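Local coordinates for outer surface protein (Bacillus cereus ATCC 14579, PDB 1X7F) that is of unknown function but is probably a 6-phospho-N-acetylmuramidase that would hydrolyse 6-phosphorylated N-acetylmuramyl disaccharides during cell-wall recycling, at residues A162-Y174 with C189-F203. Numbering follows the deposited sequence.
Sequences ANKSALIGCHNFY and CSERFKKHGIRSAAF
Strand 167-170, helix 183-195 and strand 201-204 form a right-handed beta-alpha-beta unit of the N-terminal domain, and here the two parallel strands pair directly. Gly-169 N donates to Arg-199 O at 2.8 Å, and two residues on, His-171 N donates to Ala-201 O at 3.0 Å in a nearly straight bond. At the start of the pairing a water bridges Leu-167 O and Arg-199 N.

The helix packs on one side of this pair. Phe-193 brings CE2 to 3.7 Å from Gly-169 CA, over backbone that carries no side chain, while Ile-198 lays CG2 against Ile-168 CA. A Schellman motif with Gly-197 at positive phi ends the helix, and Lys-164 NZ bonds His-196 O, the carbonyl of the C-cap residue just before Gly-197, at 2.8 Å from above the carbonyl plane. Further along, His-171 swings its ring toward the helix, CG lying anti to its carbonyl carbon (chi1 -85°), and NE2 donates in the ring plane to Ser-190 OG at 2.9 Å. With ND1 bonded to Ser-148 OG and Ser-190 OG also bonded to Phe-186 O, the imidazole is held at both nitrogens.

On the other side, Ile-168 CG2 lies alongside Arg-199, whose guanidinium reaches salt bridges with Glu-89 and Asp-246. Cys-170 SG sits obliquely 3.5 Å from Phe-203 CE1. Phe-173 then turns its CD2 edge over the centre of the Phe-203 face, a T-shaped pair with planes at 72°. Strands 142-146 and 246-249 flank the two strands, so this pairing closes the ring of eight parallel strands, as in a TIM barrel.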
# COMPACT_ATOMS: atom_id res chain seq x y z
N ALA A 162 -28.75 5.87 -7.40
CA ALA A 162 -27.35 6.30 -7.50
C ALA A 162 -26.56 5.43 -8.47
O ALA A 162 -26.72 4.21 -8.49
CB ALA A 162 -26.70 6.26 -6.12
N ASN A 163 -25.71 6.08 -9.27
CA ASN A 163 -24.77 5.37 -10.12
C ASN A 163 -23.55 4.94 -9.31
O ASN A 163 -22.60 5.73 -9.15
CB ASN A 163 -24.35 6.24 -11.32
CG ASN A 163 -23.30 5.56 -12.23
OD1 ASN A 163 -23.02 4.36 -12.06
ND2 ASN A 163 -22.72 6.33 -13.17
N LYS A 164 -23.59 3.70 -8.81
CA LYS A 164 -22.49 3.11 -8.03
C LYS A 164 -21.14 3.19 -8.77
O LYS A 164 -20.09 3.32 -8.14
CB LYS A 164 -22.81 1.64 -7.70
CG LYS A 164 -22.07 1.10 -6.48
CD LYS A 164 -21.40 -0.25 -6.74
CE LYS A 164 -22.36 -1.43 -6.54
NZ LYS A 164 -21.59 -2.70 -6.38
N SER A 165 -21.21 3.12 -10.09
CA SER A 165 -20.04 3.12 -10.98
C SER A 165 -19.27 4.45 -11.03
O SER A 165 -18.13 4.48 -11.50
CB SER A 165 -20.47 2.66 -12.38
OG SER A 165 -19.81 3.40 -13.41
N ALA A 166 -19.89 5.54 -10.57
CA ALA A 166 -19.22 6.84 -10.46
C ALA A 166 -18.48 7.02 -9.12
O ALA A 166 -17.60 7.89 -8.99
CB ALA A 166 -20.22 7.98 -10.70
N LEU A 167 -18.80 6.19 -8.14
CA LEU A 167 -18.18 6.26 -6.82
C LEU A 167 -16.79 5.62 -6.72
O LEU A 167 -16.55 4.55 -7.28
CB LEU A 167 -19.10 5.65 -5.76
CG LEU A 167 -20.45 6.32 -5.48
CD1 LEU A 167 -21.27 5.49 -4.50
CD2 LEU A 167 -20.28 7.75 -4.97
N ILE A 168 -15.90 6.31 -6.02
CA ILE A 168 -14.65 5.74 -5.49
C ILE A 168 -14.52 6.17 -4.02
O ILE A 168 -15.35 6.95 -3.52
CB ILE A 168 -13.39 6.16 -6.33
CG1 ILE A 168 -13.24 7.69 -6.41
CG2 ILE A 168 -13.44 5.54 -7.74
CD1 ILE A 168 -11.97 8.16 -7.11
N GLY A 169 -13.52 5.65 -3.33
CA GLY A 169 -13.31 5.97 -1.94
C GLY A 169 -11.85 6.20 -1.60
O GLY A 169 -10.96 5.51 -2.11
N CYS A 170 -11.59 7.18 -0.74
CA CYS A 170 -10.25 7.38 -0.22
C CYS A 170 -10.31 7.75 1.26
O CYS A 170 -11.13 8.57 1.68
CB CYS A 170 -9.49 8.44 -1.02
SG CYS A 170 -7.77 8.67 -0.52
N HIS A 171 -9.44 7.11 2.03
CA HIS A 171 -9.27 7.42 3.44
C HIS A 171 -8.73 8.83 3.65
O HIS A 171 -8.18 9.42 2.71
CB HIS A 171 -8.27 6.45 4.03
CG HIS A 171 -8.87 5.16 4.48
ND1 HIS A 171 -9.47 5.01 5.71
CD2 HIS A 171 -8.91 3.94 3.88
CE1 HIS A 171 -9.87 3.76 5.85
NE2 HIS A 171 -9.55 3.09 4.75
N ASN A 172 -8.89 9.35 4.87
CA ASN A 172 -8.21 10.58 5.29
C ASN A 172 -6.74 10.30 5.56
O ASN A 172 -6.33 9.14 5.73
CB ASN A 172 -8.80 11.15 6.58
CG ASN A 172 -10.07 11.94 6.36
OD1 ASN A 172 -10.24 12.66 5.38
ND2 ASN A 172 -10.98 11.84 7.33
N PHE A 173 -5.93 11.35 5.62
CA PHE A 173 -4.61 11.22 6.20
C PHE A 173 -4.62 12.07 7.46
O PHE A 173 -5.57 12.83 7.68
CB PHE A 173 -3.46 11.58 5.23
CG PHE A 173 -3.54 12.97 4.63
CD1 PHE A 173 -3.61 14.10 5.44
CD2 PHE A 173 -3.44 13.14 3.24
CE1 PHE A 173 -3.65 15.38 4.90
CE2 PHE A 173 -3.47 14.41 2.67
CZ PHE A 173 -3.59 15.54 3.50
N TYR A 174 -3.58 11.92 8.30
CA TYR A 174 -3.58 12.52 9.65
C TYR A 174 -2.26 13.22 9.96
O TYR A 174 -1.26 12.56 10.28
CB TYR A 174 -3.96 11.46 10.69
CG TYR A 174 -5.36 10.97 10.46
CD1 TYR A 174 -5.62 9.89 9.60
CD2 TYR A 174 -6.45 11.63 11.05
CE1 TYR A 174 -6.94 9.48 9.34
CE2 TYR A 174 -7.77 11.22 10.81
CZ TYR A 174 -7.99 10.15 9.95
OH TYR A 174 -9.29 9.74 9.71
N CYS A 189 -13.60 -0.11 8.17
CA CYS A 189 -13.88 0.95 7.20
C CYS A 189 -13.64 0.49 5.77
O CYS A 189 -14.51 0.65 4.91
CB CYS A 189 -12.99 2.17 7.45
SG CYS A 189 -13.38 3.14 8.92
N SER A 190 -12.46 -0.06 5.52
CA SER A 190 -12.07 -0.54 4.19
C SER A 190 -12.92 -1.72 3.69
O SER A 190 -13.17 -1.83 2.49
CB SER A 190 -10.59 -0.89 4.16
OG SER A 190 -9.81 0.16 4.67
N GLU A 191 -13.36 -2.58 4.60
CA GLU A 191 -14.22 -3.73 4.27
C GLU A 191 -15.64 -3.33 3.84
O GLU A 191 -16.32 -4.09 3.15
CB GLU A 191 -14.29 -4.72 5.43
CG GLU A 191 -13.18 -5.76 5.40
CD GLU A 191 -13.17 -6.66 6.63
OE1 GLU A 191 -12.59 -7.76 6.54
OE2 GLU A 191 -13.74 -6.26 7.67
N ARG A 192 -16.10 -2.16 4.28
CA ARG A 192 -17.39 -1.61 3.84
C ARG A 192 -17.37 -1.32 2.35
O ARG A 192 -18.32 -1.63 1.64
CB ARG A 192 -17.72 -0.32 4.58
CG ARG A 192 -18.17 -0.49 6.00
CD ARG A 192 -18.42 0.84 6.70
NE ARG A 192 -18.89 0.67 8.08
CZ ARG A 192 -20.12 0.31 8.41
NH1 ARG A 192 -21.03 0.06 7.48
NH2 ARG A 192 -20.44 0.19 9.69
N PHE A 193 -16.27 -0.72 1.89
CA PHE A 193 -16.11 -0.31 0.51
C PHE A 193 -15.80 -1.49 -0.41
O PHE A 193 -16.22 -1.51 -1.57
CB PHE A 193 -15.05 0.80 0.40
CG PHE A 193 -15.61 2.17 0.61
CD1 PHE A 193 -16.15 2.55 1.84
CD2 PHE A 193 -15.65 3.08 -0.45
CE1 PHE A 193 -16.71 3.81 2.03
CE2 PHE A 193 -16.21 4.35 -0.28
CZ PHE A 193 -16.73 4.71 0.97
N LYS A 194 -15.10 -2.47 0.14
CA LYS A 194 -14.79 -3.73 -0.56
C LYS A 194 -16.05 -4.58 -0.72
O LYS A 194 -16.29 -5.16 -1.79
CB LYS A 194 -13.70 -4.48 0.22
CG LYS A 194 -13.20 -5.74 -0.46
CD LYS A 194 -11.98 -5.46 -1.31
CE LYS A 194 -11.65 -6.69 -2.15
NZ LYS A 194 -10.26 -6.65 -2.66
N LYS A 195 -16.87 -4.65 0.32
CA LYS A 195 -18.14 -5.37 0.27
C LYS A 195 -19.00 -4.94 -0.92
O LYS A 195 -19.67 -5.76 -1.54
CB LYS A 195 -18.94 -5.20 1.57
CG LYS A 195 -19.97 -6.30 1.79
CD LYS A 195 -21.34 -5.77 2.19
CE LYS A 195 -21.50 -5.67 3.70
NZ LYS A 195 -22.94 -5.75 4.11
N HIS A 196 -18.96 -3.64 -1.24
CA HIS A 196 -19.76 -3.08 -2.32
C HIS A 196 -18.98 -2.90 -3.63
O HIS A 196 -19.46 -2.25 -4.55
CB HIS A 196 -20.37 -1.75 -1.87
CG HIS A 196 -21.38 -1.89 -0.78
ND1 HIS A 196 -22.66 -2.34 -1.01
CD2 HIS A 196 -21.30 -1.67 0.55
CE1 HIS A 196 -23.33 -2.37 0.13
NE2 HIS A 196 -22.52 -1.97 1.09
N GLY A 197 -17.79 -3.49 -3.69
CA GLY A 197 -16.95 -3.45 -4.89
C GLY A 197 -16.50 -2.07 -5.35
O GLY A 197 -16.26 -1.86 -6.54
N ILE A 198 -16.36 -1.14 -4.40
CA ILE A 198 -15.94 0.22 -4.73
C ILE A 198 -14.44 0.42 -4.49
O ILE A 198 -13.90 0.02 -3.46
CB ILE A 198 -16.83 1.27 -3.98
CG1 ILE A 198 -18.22 1.30 -4.64
CG2 ILE A 198 -16.21 2.68 -3.99
CD1 ILE A 198 -19.33 1.63 -3.71
N ARG A 199 -13.78 0.99 -5.49
CA ARG A 199 -12.35 1.29 -5.49
C ARG A 199 -11.94 2.05 -4.23
O ARG A 199 -12.53 3.07 -3.90
CB ARG A 199 -12.10 2.17 -6.70
CG ARG A 199 -10.79 2.01 -7.39
CD ARG A 199 -10.78 2.76 -8.71
NE ARG A 199 -9.58 3.57 -8.80
CZ ARG A 199 -9.46 4.69 -9.50
NH1 ARG A 199 -10.50 5.17 -10.20
NH2 ARG A 199 -8.30 5.33 -9.49
N SER A 200 -10.92 1.54 -3.54
CA SER A 200 -10.45 2.17 -2.32
C SER A 200 -9.02 2.68 -2.46
O SER A 200 -8.27 2.21 -3.32
CB SER A 200 -10.54 1.21 -1.13
OG SER A 200 -9.77 0.05 -1.38
N ALA A 201 -8.67 3.64 -1.62
CA ALA A 201 -7.33 4.19 -1.57
C ALA A 201 -7.03 4.66 -0.14
O ALA A 201 -7.93 5.00 0.62
CB ALA A 201 -7.19 5.35 -2.59
N ALA A 202 -5.74 4.66 0.21
CA ALA A 202 -5.27 5.23 1.47
C ALA A 202 -3.95 5.94 1.22
O ALA A 202 -3.32 5.78 0.15
CB ALA A 202 -5.10 4.13 2.55
N PHE A 203 -3.51 6.69 2.23
CA PHE A 203 -2.33 7.54 2.15
C PHE A 203 -1.14 6.98 2.92
O PHE A 203 -1.28 6.45 4.03
CB PHE A 203 -2.64 8.92 2.72
CG PHE A 203 -3.48 9.78 1.81
CD1 PHE A 203 -4.84 9.99 2.07
CD2 PHE A 203 -2.90 10.43 0.72
CE1 PHE A 203 -5.60 10.83 1.26
CE2 PHE A 203 -3.65 11.26 -0.09
CZ PHE A 203 -5.00 11.46 0.18
O HOH W 1 -15.24 1.95 -7.77